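Local coordinates for protein nicotinate-nucleotide--dimethylbenzimidazole phosphoribosyltransferase (Thermus thermophilus HB8, PDB 1WX1) that probably transfers the phosphoribosyl group of nicotinate mononucleotide to 5,6-dimethylbenzimidazole, yielding alpha-ribazole 5'-phosphate for cobalamin biosynthesis, at residues Gln68-Phe78 / Ala160-Thr168. Sequence-based numbering, arbitrary orientation.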
ATOM      1  N   GLN A  68      13.623  28.771  -6.726  1.00 22.23           N
ATOM      2  CA  GLN A  68      14.585  28.112  -5.857  1.00 21.77           C
ATOM      3  C   GLN A  68      14.284  28.231  -4.363  1.00 21.12           C
ATOM      4  O   GLN A  68      14.552  27.297  -3.599  1.00 19.11           O
ATOM      5  CB  GLN A  68      15.983  28.673  -6.140  1.00 22.27           C
ATOM      6  CG  GLN A  68      17.090  27.957  -5.405  1.00 23.55           C
ATOM      7  CD  GLN A  68      18.447  28.232  -6.017  1.00 24.27           C
ATOM      8  OE1 GLN A  68      18.968  29.341  -5.928  1.00 23.14           O
ATOM      9  NE2 GLN A  68      19.023  27.219  -6.652  1.00 21.27           N
ATOM     10  N   GLU A  69      13.725  29.368  -3.959  1.00 19.54           N
ATOM     11  CA  GLU A  69      13.406  29.635  -2.562  1.00 20.07           C
ATOM     12  C   GLU A  69      12.511  28.581  -1.928  1.00 18.87           C
ATOM     13  O   GLU A  69      12.498  28.439  -0.714  1.00 18.98           O
ATOM     14  CB  GLU A  69      12.701  31.000  -2.425  1.00 24.38           C
ATOM     15  CG  GLU A  69      11.409  31.103  -3.199  1.00 30.91           C
ATOM     16  CD  GLU A  69      10.825  32.497  -3.254  1.00 36.85           C
ATOM     17  OE1 GLU A  69      10.628  33.120  -2.179  1.00 42.46           O
ATOM     18  OE2 GLU A  69      10.559  32.966  -4.376  1.00 41.81           O
ATOM     19  N   VAL A  70      11.757  27.855  -2.746  1.00 16.26           N
ATOM     20  CA  VAL A  70      10.848  26.827  -2.244  1.00 17.45           C
ATOM     21  C   VAL A  70      11.546  25.711  -1.462  1.00 17.63           C
ATOM     22  O   VAL A  70      10.965  25.141  -0.539  1.00 18.43           O
ATOM     23  CB  VAL A  70      10.020  26.217  -3.401  1.00 18.64           C
ATOM     24  CG1 VAL A  70       9.197  25.035  -2.894  1.00 20.81           C
ATOM     25  CG2 VAL A  70       9.084  27.285  -3.979  1.00 19.00           C
ATOM     26  N   THR A  71      12.793  25.410  -1.807  1.00 16.23           N
ATOM     27  CA  THR A  71      13.526  24.366  -1.086  1.00 16.03           C
ATOM     28  C   THR A  71      13.621  24.733   0.395  1.00 16.04           C
ATOM     29  O   THR A  71      13.244  23.952   1.268  1.00 14.48           O
ATOM     30  CB  THR A  71      14.955  24.187  -1.639  1.00 16.30           C
ATOM     31  OG1 THR A  71      14.891  23.888  -3.038  1.00 15.23           O
ATOM     32  CG2 THR A  71      15.668  23.051  -0.918  1.00 15.99           C
ATOM     33  N   ARG A  72      14.125  25.930   0.673  1.00 16.15           N
ATOM     34  CA  ARG A  72      14.256  26.384   2.049  1.00 15.95           C
ATOM     35  C   ARG A  72      12.899  26.500   2.745  1.00 16.20           C
ATOM     36  O   ARG A  72      12.752  26.122   3.910  1.00 16.18           O
ATOM     37  CB  ARG A  72      14.969  27.737   2.095  1.00 17.27           C
ATOM     38  CG  ARG A  72      15.060  28.315   3.494  1.00 19.74           C
ATOM     39  CD  ARG A  72      15.926  29.565   3.556  1.00 21.59           C
ATOM     40  NE  ARG A  72      15.909  30.111   4.906  1.00 24.34           N
ATOM     41  CZ  ARG A  72      14.888  30.785   5.426  1.00 26.56           C
ATOM     42  NH1 ARG A  72      13.800  31.013   4.703  1.00 27.27           N
ATOM     43  NH2 ARG A  72      14.940  31.200   6.682  1.00 27.60           N
ATOM     44  N   GLN A  73      11.913  27.030   2.035  1.00 16.59           N
ATOM     45  CA  GLN A  73      10.581  27.185   2.604  1.00 17.19           C
ATOM     46  C   GLN A  73       9.981  25.822   2.936  1.00 16.99           C
ATOM     47  O   GLN A  73       9.311  25.666   3.951  1.00 17.10           O
ATOM     48  CB  GLN A  73       9.680  27.936   1.628  1.00 17.64           C
ATOM     49  CG  GLN A  73      10.218  29.305   1.237  1.00 20.58           C
ATOM     50  CD  GLN A  73       9.390  29.957   0.159  1.00 20.25           C
ATOM     51  OE1 GLN A  73       8.808  29.276  -0.685  1.00 21.53           O
ATOM     52  NE2 GLN A  73       9.346  31.286   0.167  1.00 23.56           N
ATOM     53  N   MET A  74      10.234  24.828   2.090  1.00 15.72           N
ATOM     54  CA  MET A  74       9.704  23.497   2.348  1.00 16.38           C
ATOM     55  C   MET A  74      10.410  22.854   3.532  1.00 16.39           C
ATOM     56  O   MET A  74       9.795  22.099   4.279  1.00 15.35           O
ATOM     57  CB  MET A  74       9.811  22.616   1.099  1.00 15.60           C
ATOM     58  CG  MET A  74       8.703  22.884   0.090  1.00 17.53           C
ATOM     59  SD  MET A  74       7.050  22.597   0.796  1.00 20.48           S
ATOM     60  CE  MET A  74       7.147  20.831   1.170  1.00 20.61           C
ATOM     61  N   VAL A  75      11.697  23.149   3.711  1.00 16.82           N
ATOM     62  CA  VAL A  75      12.414  22.605   4.857  1.00 16.77           C
ATOM     63  C   VAL A  75      11.742  23.138   6.118  1.00 17.08           C
ATOM     64  O   VAL A  75      11.503  22.396   7.068  1.00 16.15           O
ATOM     65  CB  VAL A  75      13.902  23.015   4.866  1.00 16.76           C
ATOM     66  CG1 VAL A  75      14.512  22.736   6.243  1.00 16.53           C
ATOM     67  CG2 VAL A  75      14.657  22.216   3.807  1.00 16.36           C
ATOM     68  N   LEU A  76      11.432  24.431   6.120  1.00 16.59           N
ATOM     69  CA  LEU A  76      10.765  25.029   7.268  1.00 17.82           C
ATOM     70  C   LEU A  76       9.403  24.355   7.455  1.00 16.59           C
ATOM     71  O   LEU A  76       8.976  24.113   8.578  1.00 18.85           O
ATOM     72  CB  LEU A  76      10.592  26.535   7.055  1.00 17.45           C
ATOM     73  CG  LEU A  76      11.902  27.330   7.097  1.00 17.79           C
ATOM     74  CD1 LEU A  76      11.629  28.787   6.738  1.00 20.86           C
ATOM     75  CD2 LEU A  76      12.525  27.229   8.481  1.00 18.61           C
ATOM     76  N   ASN A  77       8.737  24.048   6.345  1.00 16.40           N
ATOM     77  CA  ASN A  77       7.432  23.387   6.384  1.00 17.86           C
ATOM     78  C   ASN A  77       7.608  22.027   7.070  1.00 18.14           C
ATOM     79  O   ASN A  77       6.783  21.638   7.899  1.00 18.68           O
ATOM     80  CB  ASN A  77       6.895  23.203   4.954  1.00 18.37           C
ATOM     81  CG  ASN A  77       5.390  22.918   4.906  1.00 20.99           C
ATOM     82  OD1 ASN A  77       4.859  22.515   3.862  1.00 23.51           O
ATOM     83  ND2 ASN A  77       4.702  23.141   6.019  1.00 15.65           N
ATOM     84  N   PHE A  78       8.685  21.314   6.725  1.00 17.29           N
ATOM     85  CA  PHE A  78       8.982  20.008   7.329  1.00 16.99           C
ATOM     86  C   PHE A  78       9.122  20.158   8.841  1.00 18.88           C
ATOM     87  O   PHE A  78       8.578  19.365   9.605  1.00 18.37           O
ATOM     88  CB  PHE A  78      10.312  19.427   6.815  1.00 16.52           C
ATOM     89  CG  PHE A  78      10.324  19.074   5.350  1.00 16.35           C
ATOM     90  CD1 PHE A  78      11.528  19.065   4.643  1.00 17.79           C
ATOM     91  CD2 PHE A  78       9.146  18.774   4.673  1.00 17.11           C
ATOM     92  CE1 PHE A  78      11.559  18.755   3.283  1.00 16.81           C
ATOM     93  CE2 PHE A  78       9.167  18.460   3.313  1.00 18.58           C
ATOM     94  CZ  PHE A  78      10.376  18.462   2.617  1.00 17.28           C
ATOM     95  N   ALA A 160      14.926   7.269   2.737  1.00 16.04           N
ATOM     96  CA  ALA A 160      15.540   8.561   2.490  1.00 15.11           C
ATOM     97  C   ALA A 160      14.510   9.379   1.730  1.00 14.69           C
ATOM     98  O   ALA A 160      13.661   8.827   1.020  1.00 13.60           O
ATOM     99  CB  ALA A 160      16.818   8.411   1.659  1.00 16.68           C
ATOM    100  N   GLY A 161      14.572  10.692   1.911  1.00 12.89           N
ATOM    101  CA  GLY A 161      13.666  11.592   1.225  1.00 12.88           C
ATOM    102  C   GLY A 161      14.500  12.699   0.602  1.00 13.80           C
ATOM    103  O   GLY A 161      15.640  12.934   1.022  1.00 14.90           O
ATOM    104  N   ASP A 162      13.940  13.384  -0.388  1.00 13.38           N
ATOM    105  CA  ASP A 162      14.652  14.461  -1.065  1.00 13.67           C
ATOM    106  C   ASP A 162      13.842  15.751  -1.098  1.00 14.71           C
ATOM    107  O   ASP A 162      12.616  15.731  -1.129  1.00 15.36           O
ATOM    108  CB  ASP A 162      14.915  14.076  -2.515  1.00 15.92           C
ATOM    109  CG  ASP A 162      13.626  13.981  -3.316  1.00 18.08           C
ATOM    110  OD1 ASP A 162      12.783  13.112  -2.987  1.00 20.28           O
ATOM    111  OD2 ASP A 162      13.442  14.784  -4.259  1.00 21.23           O
ATOM    112  N   MET A 163      14.540  16.877  -1.090  1.00 15.96           N
ATOM    113  CA  MET A 163      13.883  18.169  -1.213  1.00 16.18           C
ATOM    114  C   MET A 163      14.903  19.082  -1.866  1.00 17.00           C
ATOM    115  O   MET A 163      15.946  19.385  -1.286  1.00 17.37           O
ATOM    116  CB  MET A 163      13.452  18.732   0.140  1.00 17.40           C
ATOM    117  CG  MET A 163      12.668  20.058   0.032  1.00 20.28           C
ATOM    118  SD  MET A 163      11.139  19.976  -0.978  1.00 23.25           S
ATOM    119  CE  MET A 163      11.427  21.289  -2.196  1.00 22.06           C
ATOM    120  N   GLY A 164      14.607  19.495  -3.090  1.00 16.09           N
ATOM    121  CA  GLY A 164      15.513  20.371  -3.805  1.00 17.34           C
ATOM    122  C   GLY A 164      14.936  20.739  -5.154  1.00 17.17           C
ATOM    123  O   GLY A 164      14.803  19.886  -6.025  1.00 16.80           O
ATOM    124  N   ILE A 165      14.580  22.008  -5.324  1.00 17.54           N
ATOM    125  CA  ILE A 165      14.024  22.470  -6.590  1.00 16.40           C
ATOM    126  C   ILE A 165      15.058  22.229  -7.684  1.00 15.76           C
ATOM    127  O   ILE A 165      16.215  22.618  -7.551  1.00 15.27           O
ATOM    128  CB  ILE A 165      13.669  23.977  -6.527  1.00 16.98           C
ATOM    129  CG1 ILE A 165      12.564  24.209  -5.489  1.00 15.66           C
ATOM    130  CG2 ILE A 165      13.223  24.470  -7.896  1.00 14.16           C
ATOM    131  CD1 ILE A 165      11.310  23.388  -5.728  1.00 17.02           C
ATOM    132  N   GLY A 166      14.629  21.561  -8.751  1.00 17.75           N
ATOM    133  CA  GLY A 166      15.521  21.256  -9.854  1.00 18.71           C
ATOM    134  C   GLY A 166      16.285  19.956  -9.682  1.00 19.95           C
ATOM    135  O   GLY A 166      17.099  19.600 -10.533  1.00 20.89           O
ATOM    136  N   ASN A 167      16.021  19.214  -8.610  1.00 18.42           N
ATOM    137  CA  ASN A 167      16.784  17.989  -8.415  1.00 18.10           C
ATOM    138  C   ASN A 167      16.433  16.814  -9.334  1.00 18.17           C
ATOM    139  O   ASN A 167      17.178  15.840  -9.394  1.00 18.39           O
ATOM    140  CB  ASN A 167      16.764  17.571  -6.934  1.00 17.35           C
ATOM    141  CG  ASN A 167      15.466  16.930  -6.505  1.00 15.45           C
ATOM    142  OD1 ASN A 167      14.504  16.847  -7.263  1.00 16.45           O
ATOM    143  ND2 ASN A 167      15.438  16.462  -5.262  1.00 18.14           N
ATOM    144  N   THR A 168      15.328  16.899 -10.072  1.00 17.08           N
ATOM    145  CA  THR A 168      15.000  15.804 -10.979  1.00 19.46           C
ATOM    146  C   THR A 168      15.949  15.870 -12.179  1.00 17.80           C
ATOM    147  O   THR A 168      16.197  14.869 -12.843  1.00 17.64           O
ATOM    148  CB  THR A 168      13.528  15.859 -11.458  1.00 21.06           C
ATOM    149  OG1 THR A 168      13.322  17.020 -12.263  1.00 26.30           O
ATOM    150  CG2 THR A 168      12.588  15.905 -10.263  1.00 25.18           C
TER
HETATM  151  O   HOH W   1      17.394  24.813  -6.188  1.00 17.29           O
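Met163, the last residue of strand 157-163 in the six-stranded parallel sheet of this CobT-family phosphoribosyltransferase, packs against Met74 and Phe78 of helix 70-79, which lies on one face of the sheet; the axes of segments 70-78 and 160-163 come within 9.9 Å. The strand backbone puts Met163 CB at the edge of the Phe78 ring, near its plane, 3.7 Å from Phe78 CE1, and CG, anti to the backbone N (chi1 -176°), lies beside the same edge. A bend at chi2 carries SD to 3.6 Å from Met74 CB, and the bend at chi3 places CE near Met74 CG and Thr71 CA. With SD 65° off the ring normal, the Met-aromatic contact to Phe78 is oblique. Beyond the strand, Thr71 OG1 accepts a nearly straight bond from Ile165 N (3.0 Å, 178°) and also bonds Asp55 OD2, while Thr71 CG2 lies 3.7 Å from Met163 O. A valine here would probably leave Ile165 N and Asp55 without this shared partner, weakening the hold on the type II turn Gly164-Asn167. Met74 also touches Glu304, the predicted proton acceptor, so this packing borders the probable active site. Nearby, a water accepts from Gln68 NE2 and donates to Ile165 O; Ile165 CG1 packs 3.9 Å from Val70 CB.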